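Local coordinates for aminoglycoside phosphotransferase (Mycobacterium smegmatis, PDB 6EF6), which phosphorylates (S)-1-amino-2-propanol as the kinase associated with the aminoacetone utilization microcompartment, at residues D96-T101 against Q245-V250; L234-V239 against T249-D254; Q65-V70 against E130-A135. One frame throughout, in Å; residues are numbered along the deposited sequence.

Interaction 1. Residues D96-T101 against Q245-V250; sequences DVTVPT and QRTITV. With BEZ (benzoic acid), chain B; ACT (acetate ion), chain F.
Thr-98 and Val-250 carry the backbone link: the N-H of Val-250 donates to Thr-98 O at 2.9 Å, nearly straight at 161°. The same carbonyl oxygen also takes a longer CA-H contact from Thr-249. Two residues before Val-250, water 1 bridges Ile-248 O and Thr-98 N, accepting from the N-H and donating to the carbonyl.

Side chains close both flanks of this link. Val-97 CG1, set opposite its own backbone N (chi1 -178°), meets Val-250 CG2 at 3.6 Å, and helix 147-163 touches Val-97 with Ser-156 and Val-250 with Ile-153. On the other flank Thr-98 CG2 lies 3.6 Å from Thr-249 OG1, while the methyl CG2 of Thr-249 rests against the carbonyl carbon of Val-99.

Pro-100 sets its CD 3.1 Å from Val-250 O, a buried carbonyl with no polar partner. Its CG then continues to C5 of the bound benzoic acid, 3.7 Å away.

Apart from this packing, Arg-246 holds an acetate ion, probably from the crystallisation liquor, through NE and NH1, and forms a salt bridge with Asp-146. The loop, pinned to strand 248-250, sets Pro-100 at one edge of the benzoate ring, in a pocket of the kinase-like phosphotransferase fold.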
# COMPACT_ATOMS: atom_id res chain seq x y z
N ASP A 96 -6.34 -11.82 -13.91
CA ASP A 96 -7.69 -11.96 -13.39
C ASP A 96 -7.95 -11.06 -12.21
O ASP A 96 -9.02 -11.15 -11.60
CB ASP A 96 -7.98 -13.42 -13.03
CG ASP A 96 -7.16 -13.90 -11.89
OD1 ASP A 96 -5.95 -13.61 -11.87
OD2 ASP A 96 -7.73 -14.56 -10.99
N VAL A 97 -7.01 -10.18 -11.89
CA VAL A 97 -7.23 -9.17 -10.85
C VAL A 97 -8.01 -8.02 -11.44
O VAL A 97 -7.64 -7.51 -12.51
CB VAL A 97 -5.88 -8.67 -10.30
CG1 VAL A 97 -6.08 -7.65 -9.18
CG2 VAL A 97 -5.07 -9.83 -9.77
N THR A 98 -9.05 -7.59 -10.74
CA THR A 98 -9.81 -6.40 -11.13
C THR A 98 -9.12 -5.17 -10.54
O THR A 98 -8.85 -5.11 -9.34
CB THR A 98 -11.23 -6.51 -10.59
OG1 THR A 98 -11.82 -7.74 -11.05
CG2 THR A 98 -12.04 -5.33 -11.01
N VAL A 99 -8.84 -4.17 -11.39
CA VAL A 99 -8.15 -2.95 -11.00
C VAL A 99 -8.89 -1.72 -11.53
O VAL A 99 -9.78 -1.88 -12.36
CB VAL A 99 -6.68 -2.96 -11.48
CG1 VAL A 99 -5.92 -4.15 -10.91
CG2 VAL A 99 -6.56 -2.97 -12.99
N PRO A 100 -8.51 -0.51 -11.15
CA PRO A 100 -9.21 0.67 -11.68
C PRO A 100 -8.92 0.89 -13.15
O PRO A 100 -7.86 0.53 -13.66
CB PRO A 100 -8.64 1.82 -10.86
CG PRO A 100 -8.03 1.15 -9.60
CD PRO A 100 -7.49 -0.13 -10.15
N THR A 101 -9.89 1.52 -13.82
CA THR A 101 -9.77 1.93 -15.21
C THR A 101 -9.62 3.44 -15.29
O THR A 101 -10.45 4.19 -14.78
CB THR A 101 -11.02 1.54 -16.00
OG1 THR A 101 -11.17 0.11 -15.98
CG2 THR A 101 -10.89 1.98 -17.44
N GLN A 245 -17.76 -14.48 -3.04
CA GLN A 245 -18.04 -14.46 -4.47
C GLN A 245 -18.68 -13.13 -4.86
O GLN A 245 -19.90 -12.96 -4.86
CB GLN A 245 -18.87 -15.66 -4.92
CG GLN A 245 -18.28 -16.34 -6.16
CD GLN A 245 -17.29 -17.44 -5.85
OE1 GLN A 245 -17.60 -18.62 -6.04
NE2 GLN A 245 -16.11 -17.08 -5.38
N ARG A 246 -17.82 -12.17 -5.19
CA ARG A 246 -18.18 -10.78 -5.40
C ARG A 246 -17.06 -10.14 -6.21
O ARG A 246 -15.99 -10.73 -6.39
CB ARG A 246 -18.34 -10.07 -4.06
CG ARG A 246 -17.08 -10.16 -3.21
CD ARG A 246 -17.34 -10.07 -1.71
NE ARG A 246 -16.32 -10.82 -1.00
CZ ARG A 246 -16.06 -10.69 0.29
NH1 ARG A 246 -15.12 -11.43 0.84
NH2 ARG A 246 -16.75 -9.83 1.03
N THR A 247 -17.31 -8.93 -6.69
CA THR A 247 -16.29 -8.22 -7.46
C THR A 247 -15.37 -7.47 -6.50
O THR A 247 -15.83 -6.62 -5.73
CB THR A 247 -16.94 -7.25 -8.45
OG1 THR A 247 -17.86 -7.97 -9.28
CG2 THR A 247 -15.87 -6.61 -9.31
N ILE A 248 -14.10 -7.82 -6.51
CA ILE A 248 -13.11 -7.23 -5.62
C ILE A 248 -12.14 -6.42 -6.47
O ILE A 248 -11.43 -6.98 -7.32
CB ILE A 248 -12.35 -8.30 -4.82
CG1 ILE A 248 -13.38 -9.16 -4.08
CG2 ILE A 248 -11.42 -7.67 -3.84
CD1 ILE A 248 -12.86 -10.54 -3.71
N THR A 249 -12.08 -5.11 -6.24
CA THR A 249 -11.19 -4.23 -6.99
C THR A 249 -10.02 -3.80 -6.13
O THR A 249 -10.23 -3.22 -5.07
CB THR A 249 -11.94 -2.99 -7.49
OG1 THR A 249 -13.11 -3.38 -8.22
CG2 THR A 249 -11.09 -2.18 -8.43
N VAL A 250 -8.81 -4.04 -6.60
CA VAL A 250 -7.62 -3.56 -5.90
C VAL A 250 -7.40 -2.11 -6.29
O VAL A 250 -7.38 -1.79 -7.49
CB VAL A 250 -6.39 -4.39 -6.30
CG1 VAL A 250 -5.15 -3.90 -5.48
CG2 VAL A 250 -6.63 -5.87 -6.06
C BEZ B . -6.55 5.32 -5.85
O1 BEZ B . -5.64 4.91 -6.57
O2 BEZ B . -6.28 6.09 -4.88
C1 BEZ B . -7.95 4.89 -6.16
C2 BEZ B . -8.93 4.97 -5.19
C3 BEZ B . -10.23 4.57 -5.50
C4 BEZ B . -10.52 4.07 -6.76
C5 BEZ B . -9.52 4.00 -7.73
C6 BEZ B . -8.24 4.39 -7.42
C ACT F . -14.35 -13.73 -1.64
O ACT F . -15.16 -13.08 -2.38
OXT ACT F . -13.88 -13.40 -0.52
CH3 ACT F . -13.87 -15.10 -2.19
O HOH W 1 -9.74 -8.91 -8.13
O HOH W 2 -13.06 -9.61 -8.59

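Interaction 2. Residues L234-V239 against T249-D254; sequences LANLLV and TVIDFD. With NA (sodium ion), chain D; BEZ (benzoic acid), chain B.
A chi1 of 65° tucks Ile-251 CG1 between its own backbone N and carbonyl carbon, setting it 3.3 Å from Asn-236 O; with CG anti to the backbone N (chi1 -169°), the Asp-252 carboxylate lies beside the Asn-236 amide and presents OD2 to the sodium ion. Asn-236 precedes, and Ile-251 and Asp-252 follow, the antiparallel beta hairpin of strands 237-239 and 248-250. Within the kinase-like fold of this family, Asn-236 and Asp-252 probably correspond to the catalytic-loop asparagine and the metal-binding aspartate of the DFG segment.

Leu-238 and Thr-249 form the hydrogen-bonded pair, joined in both directions, with Thr-249 N to Leu-238 O at 2.8 Å. Beyond the non-hydrogen-bonded pair Leu-237 and Val-250, Ile-251 N donates to Asn-236 O, 2.9 Å away and at 171°. Leu-237 and Val-250 lie side by side and pack on Ile-153 of helix 147-163. On the opposite face Leu-238 crosses Ile-251 at about a right angle, their CD1 atoms 4.0 Å apart. Ile-251 CD1 reaches the C2 margin of the benzoate ring at 3.7 Å, while CG2 lies over the face.

The Asn-236 amide stands almost perpendicular to the Asp-252 carboxylate, and its ND2 is held by the carbonyl of Asp-231. Asp-231 also binds the sodium ion, as do waters 4, 5 and 6. Asp-252 OD2 is 2.6 Å from the sodium.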
# COMPACT_ATOMS: atom_id res chain seq x y z
N LEU A 234 -6.30 -4.66 3.76
CA LEU A 234 -7.67 -5.04 3.46
C LEU A 234 -8.49 -3.86 2.93
O LEU A 234 -9.33 -4.02 2.05
CB LEU A 234 -8.30 -5.62 4.72
CG LEU A 234 -7.78 -6.97 5.22
CD1 LEU A 234 -8.14 -7.16 6.72
CD2 LEU A 234 -8.31 -8.12 4.44
N ALA A 235 -8.25 -2.66 3.48
CA ALA A 235 -9.01 -1.48 3.09
C ALA A 235 -8.82 -1.09 1.64
O ALA A 235 -9.65 -0.36 1.12
CB ALA A 235 -8.55 -0.29 3.95
N ASN A 236 -7.76 -1.57 0.98
CA ASN A 236 -7.51 -1.25 -0.43
C ASN A 236 -8.08 -2.30 -1.39
O ASN A 236 -7.79 -2.24 -2.60
CB ASN A 236 -6.01 -1.06 -0.66
CG ASN A 236 -5.56 0.32 -0.24
OD1 ASN A 236 -6.37 1.24 -0.12
ND2 ASN A 236 -4.29 0.48 -0.01
N LEU A 237 -8.90 -3.24 -0.92
CA LEU A 237 -9.61 -4.16 -1.80
C LEU A 237 -11.09 -3.90 -1.58
O LEU A 237 -11.69 -4.36 -0.61
CB LEU A 237 -9.21 -5.62 -1.51
CG LEU A 237 -7.92 -6.07 -2.23
CD1 LEU A 237 -6.68 -5.41 -1.65
CD2 LEU A 237 -7.79 -7.58 -2.21
N LEU A 238 -11.63 -3.11 -2.48
CA LEU A 238 -13.03 -2.69 -2.41
C LEU A 238 -13.95 -3.76 -2.98
O LEU A 238 -13.61 -4.45 -3.94
CB LEU A 238 -13.27 -1.36 -3.16
CG LEU A 238 -12.47 -0.18 -2.60
CD1 LEU A 238 -13.01 1.11 -3.25
CD2 LEU A 238 -12.49 -0.05 -1.09
N VAL A 239 -15.14 -3.91 -2.39
CA VAL A 239 -16.05 -4.97 -2.79
C VAL A 239 -17.43 -4.43 -3.11
O VAL A 239 -17.87 -3.44 -2.53
CB VAL A 239 -16.18 -6.07 -1.72
CG1 VAL A 239 -14.88 -6.70 -1.47
CG2 VAL A 239 -16.73 -5.48 -0.44
N THR A 249 -12.08 -5.11 -6.24
CA THR A 249 -11.19 -4.23 -6.99
C THR A 249 -10.02 -3.80 -6.13
O THR A 249 -10.23 -3.22 -5.07
CB THR A 249 -11.94 -2.99 -7.49
OG1 THR A 249 -13.11 -3.38 -8.22
CG2 THR A 249 -11.09 -2.18 -8.43
N VAL A 250 -8.81 -4.04 -6.60
CA VAL A 250 -7.62 -3.56 -5.90
C VAL A 250 -7.40 -2.11 -6.29
O VAL A 250 -7.38 -1.79 -7.49
CB VAL A 250 -6.39 -4.39 -6.30
CG1 VAL A 250 -5.15 -3.90 -5.48
CG2 VAL A 250 -6.63 -5.87 -6.06
N ILE A 251 -7.33 -1.23 -5.29
CA ILE A 251 -7.17 0.20 -5.54
C ILE A 251 -5.83 0.65 -4.95
O ILE A 251 -5.11 -0.10 -4.27
CB ILE A 251 -8.35 1.02 -4.97
CG1 ILE A 251 -8.40 0.94 -3.45
CG2 ILE A 251 -9.66 0.58 -5.61
CD1 ILE A 251 -9.16 2.10 -2.81
N ASP A 252 -5.50 1.93 -5.18
CA ASP A 252 -4.40 2.60 -4.50
C ASP A 252 -3.06 1.90 -4.73
O ASP A 252 -2.36 1.51 -3.80
CB ASP A 252 -4.68 2.76 -3.00
CG ASP A 252 -3.69 3.69 -2.31
OD1 ASP A 252 -2.91 4.36 -3.02
OD2 ASP A 252 -3.69 3.74 -1.06
N PHE A 253 -2.69 1.87 -6.02
CA PHE A 253 -1.36 1.41 -6.46
C PHE A 253 -0.29 2.50 -6.28
O PHE A 253 0.80 2.40 -6.86
CB PHE A 253 -1.40 0.89 -7.92
CG PHE A 253 -1.99 -0.47 -8.10
CD1 PHE A 253 -3.38 -0.69 -8.00
CD2 PHE A 253 -1.20 -1.53 -8.50
CE1 PHE A 253 -3.92 -1.94 -8.22
CE2 PHE A 253 -1.77 -2.79 -8.70
CZ PHE A 253 -3.10 -3.00 -8.57
N ASP A 254 -0.58 3.59 -5.55
CA ASP A 254 0.34 4.72 -5.58
C ASP A 254 1.67 4.46 -4.88
O ASP A 254 2.59 5.25 -5.09
CB ASP A 254 -0.35 5.93 -4.93
CG ASP A 254 0.43 7.24 -5.14
OD1 ASP A 254 0.76 7.61 -6.29
OD2 ASP A 254 0.68 7.95 -4.13
NA NA D . -1.44 3.89 0.22
C BEZ B . -6.55 5.32 -5.85
O1 BEZ B . -5.64 4.91 -6.57
O2 BEZ B . -6.28 6.09 -4.88
C1 BEZ B . -7.95 4.89 -6.16
C2 BEZ B . -8.93 4.97 -5.19
C3 BEZ B . -10.23 4.57 -5.50
C4 BEZ B . -10.52 4.07 -6.76
C5 BEZ B . -9.52 4.00 -7.73
C6 BEZ B . -8.24 4.39 -7.42
O HOH W 3 -5.76 3.51 0.39
O HOH W 4 -0.46 3.40 -1.70
O HOH W 5 -1.94 6.08 -0.80
O HOH W 6 0.20 4.59 1.19

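Interaction 3. Residues Q65-V70 against E130-A135; sequences QSILRV and EMVGGA. With BEZ (benzoic acid), chain B.
The ring end of the benzoate pocket, remote from its carboxylate, is bounded by Ile-67 with Val-132 beside it, and Ala-135 backs Ile-67. Here strand 64-70 of the five-stranded antiparallel sheet faces the linker leading to helix 147-163. The linker is placed like the hinge between the lobes of kinase-like folds, and the benzoate probably lies in the cleft that takes the nucleotide in such enzymes.

Ile-67 extends its CG1 branch across the gap, and the terminal CD1 does nearly all the touching. It comes within 3.5 Å of benzoate C4. Ala-135 CB is 3.8 Å from the same Ile-67 CD1, with Val-132 CG2 and Met-131 SD a little further off. Ala-135 is brought round to this position by a type II turn from Val-132, closed by Ala-135 N to Val-132 O, with Gly-134 at a positive phi.

Met-131 sets CG opposite its backbone N (chi1 -175°), then bends at chi2 (53°), which carries its thioether obliquely across Gln-65. Its methyl CE lies 3.7 Å from Gln-65 OE1, while Gln-65 NE2 is bonded to Glu-136. No direct hydrogen bond joins the two backbones; water 7 bridges them, donating to Gln-65 O and accepting from Met-131 N.

Further along the strand Arg-69, salt-bridged to Glu-84 of helix 78-94, bends at chi3 and brings NH1 within 2.9 Å of benzoate O1, in a hydrogen bond angled at 137°.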
# COMPACT_ATOMS: atom_id res chain seq x y z
N GLN A 65 -21.13 8.49 -12.01
CA GLN A 65 -20.20 8.44 -10.89
C GLN A 65 -18.81 8.12 -11.41
O GLN A 65 -18.66 7.34 -12.35
CB GLN A 65 -20.58 7.35 -9.89
CG GLN A 65 -21.83 7.65 -9.08
CD GLN A 65 -22.12 6.56 -8.06
OE1 GLN A 65 -22.07 5.38 -8.38
NE2 GLN A 65 -22.42 6.96 -6.84
N SER A 66 -17.80 8.75 -10.81
CA SER A 66 -16.40 8.42 -11.08
C SER A 66 -15.55 8.86 -9.90
O SER A 66 -16.06 9.38 -8.92
CB SER A 66 -15.94 8.99 -12.43
OG SER A 66 -16.11 10.40 -12.49
N ILE A 67 -14.25 8.59 -9.98
CA ILE A 67 -13.33 8.82 -8.87
C ILE A 67 -12.16 9.68 -9.32
O ILE A 67 -11.48 9.38 -10.31
CB ILE A 67 -12.84 7.49 -8.27
CG1 ILE A 67 -14.04 6.79 -7.61
CG2 ILE A 67 -11.75 7.76 -7.27
CD1 ILE A 67 -13.78 5.36 -7.25
N LEU A 68 -11.90 10.75 -8.58
CA LEU A 68 -10.80 11.65 -8.90
C LEU A 68 -9.73 11.57 -7.80
O LEU A 68 -10.04 11.82 -6.62
CB LEU A 68 -11.32 13.08 -9.05
CG LEU A 68 -10.37 14.08 -9.65
CD1 LEU A 68 -10.13 13.80 -11.11
CD2 LEU A 68 -10.99 15.49 -9.50
N ARG A 69 -8.50 11.23 -8.16
CA ARG A 69 -7.39 11.13 -7.22
C ARG A 69 -6.45 12.34 -7.38
O ARG A 69 -5.83 12.50 -8.44
CB ARG A 69 -6.61 9.84 -7.47
CG ARG A 69 -5.40 9.64 -6.57
CD ARG A 69 -4.76 8.29 -6.86
NE ARG A 69 -3.99 8.31 -8.08
CZ ARG A 69 -3.31 7.26 -8.55
NH1 ARG A 69 -3.39 6.07 -7.94
NH2 ARG A 69 -2.55 7.42 -9.61
N VAL A 70 -6.32 13.15 -6.33
CA VAL A 70 -5.42 14.30 -6.34
C VAL A 70 -4.14 13.90 -5.59
O VAL A 70 -4.16 13.67 -4.38
CB VAL A 70 -6.06 15.54 -5.70
CG1 VAL A 70 -5.07 16.72 -5.65
CG2 VAL A 70 -7.31 15.97 -6.47
N GLU A 130 -12.70 5.31 -13.42
CA GLU A 130 -14.11 4.93 -13.46
C GLU A 130 -14.56 4.53 -12.06
O GLU A 130 -13.75 4.18 -11.19
CB GLU A 130 -14.34 3.79 -14.45
CG GLU A 130 -13.99 4.15 -15.89
CD GLU A 130 -14.42 3.11 -16.91
OE1 GLU A 130 -14.87 2.01 -16.51
OE2 GLU A 130 -14.27 3.39 -18.12
N MET A 131 -15.87 4.58 -11.85
CA MET A 131 -16.44 4.19 -10.57
C MET A 131 -16.04 2.75 -10.25
O MET A 131 -15.87 1.90 -11.14
CB MET A 131 -17.96 4.36 -10.58
CG MET A 131 -18.64 4.11 -9.27
SD MET A 131 -17.92 5.06 -7.94
CE MET A 131 -18.92 4.59 -6.55
N VAL A 132 -15.84 2.48 -8.96
CA VAL A 132 -15.46 1.18 -8.44
C VAL A 132 -16.52 0.74 -7.44
O VAL A 132 -16.86 1.50 -6.53
CB VAL A 132 -14.09 1.25 -7.75
CG1 VAL A 132 -13.77 -0.07 -7.03
CG2 VAL A 132 -12.99 1.60 -8.75
N GLY A 133 -17.04 -0.48 -7.61
CA GLY A 133 -17.99 -1.00 -6.64
C GLY A 133 -17.39 -1.08 -5.25
O GLY A 133 -16.34 -1.70 -5.04
N GLY A 134 -18.06 -0.46 -4.29
CA GLY A 134 -17.60 -0.42 -2.92
C GLY A 134 -17.07 0.94 -2.52
O GLY A 134 -16.82 1.16 -1.32
N ALA A 135 -16.91 1.87 -3.46
CA ALA A 135 -16.33 3.16 -3.15
C ALA A 135 -17.34 4.18 -2.66
O ALA A 135 -16.94 5.17 -2.05
CB ALA A 135 -15.61 3.73 -4.38
C BEZ B . -6.55 5.32 -5.85
O1 BEZ B . -5.64 4.91 -6.57
O2 BEZ B . -6.28 6.09 -4.88
C1 BEZ B . -7.95 4.89 -6.16
C2 BEZ B . -8.93 4.97 -5.19
C3 BEZ B . -10.23 4.57 -5.50
C4 BEZ B . -10.52 4.07 -6.76
C5 BEZ B . -9.52 4.00 -7.73
C6 BEZ B . -8.24 4.39 -7.42
O HOH W 7 -17.48 5.51 -14.03

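How the interactions relate
The three interactions surround one benzoate. Interactions 1 and 2, with centres 9 Å apart, share Thr-249 and Val-250: one edge of strand 248-250 takes the loop 96-101, the other its hairpin partner 237-239. The linker 130-135 of interaction 3 joins them. Val-132 CG1 reaches Thr-249 CB at 3.5 Å, Ala-135 CB meets Leu-238 CD1 at 3.9 Å, and the backbone of Thr-101 bonds to that of Glu-130. Ile-67 CG2 of interaction 3 and Ile-251 CG2 of interaction 2 clasp the benzoate ring from opposite faces, with Pro-100 of interaction 1 at C5. Only interaction 2 continues to the sodium ion, through Asp-252.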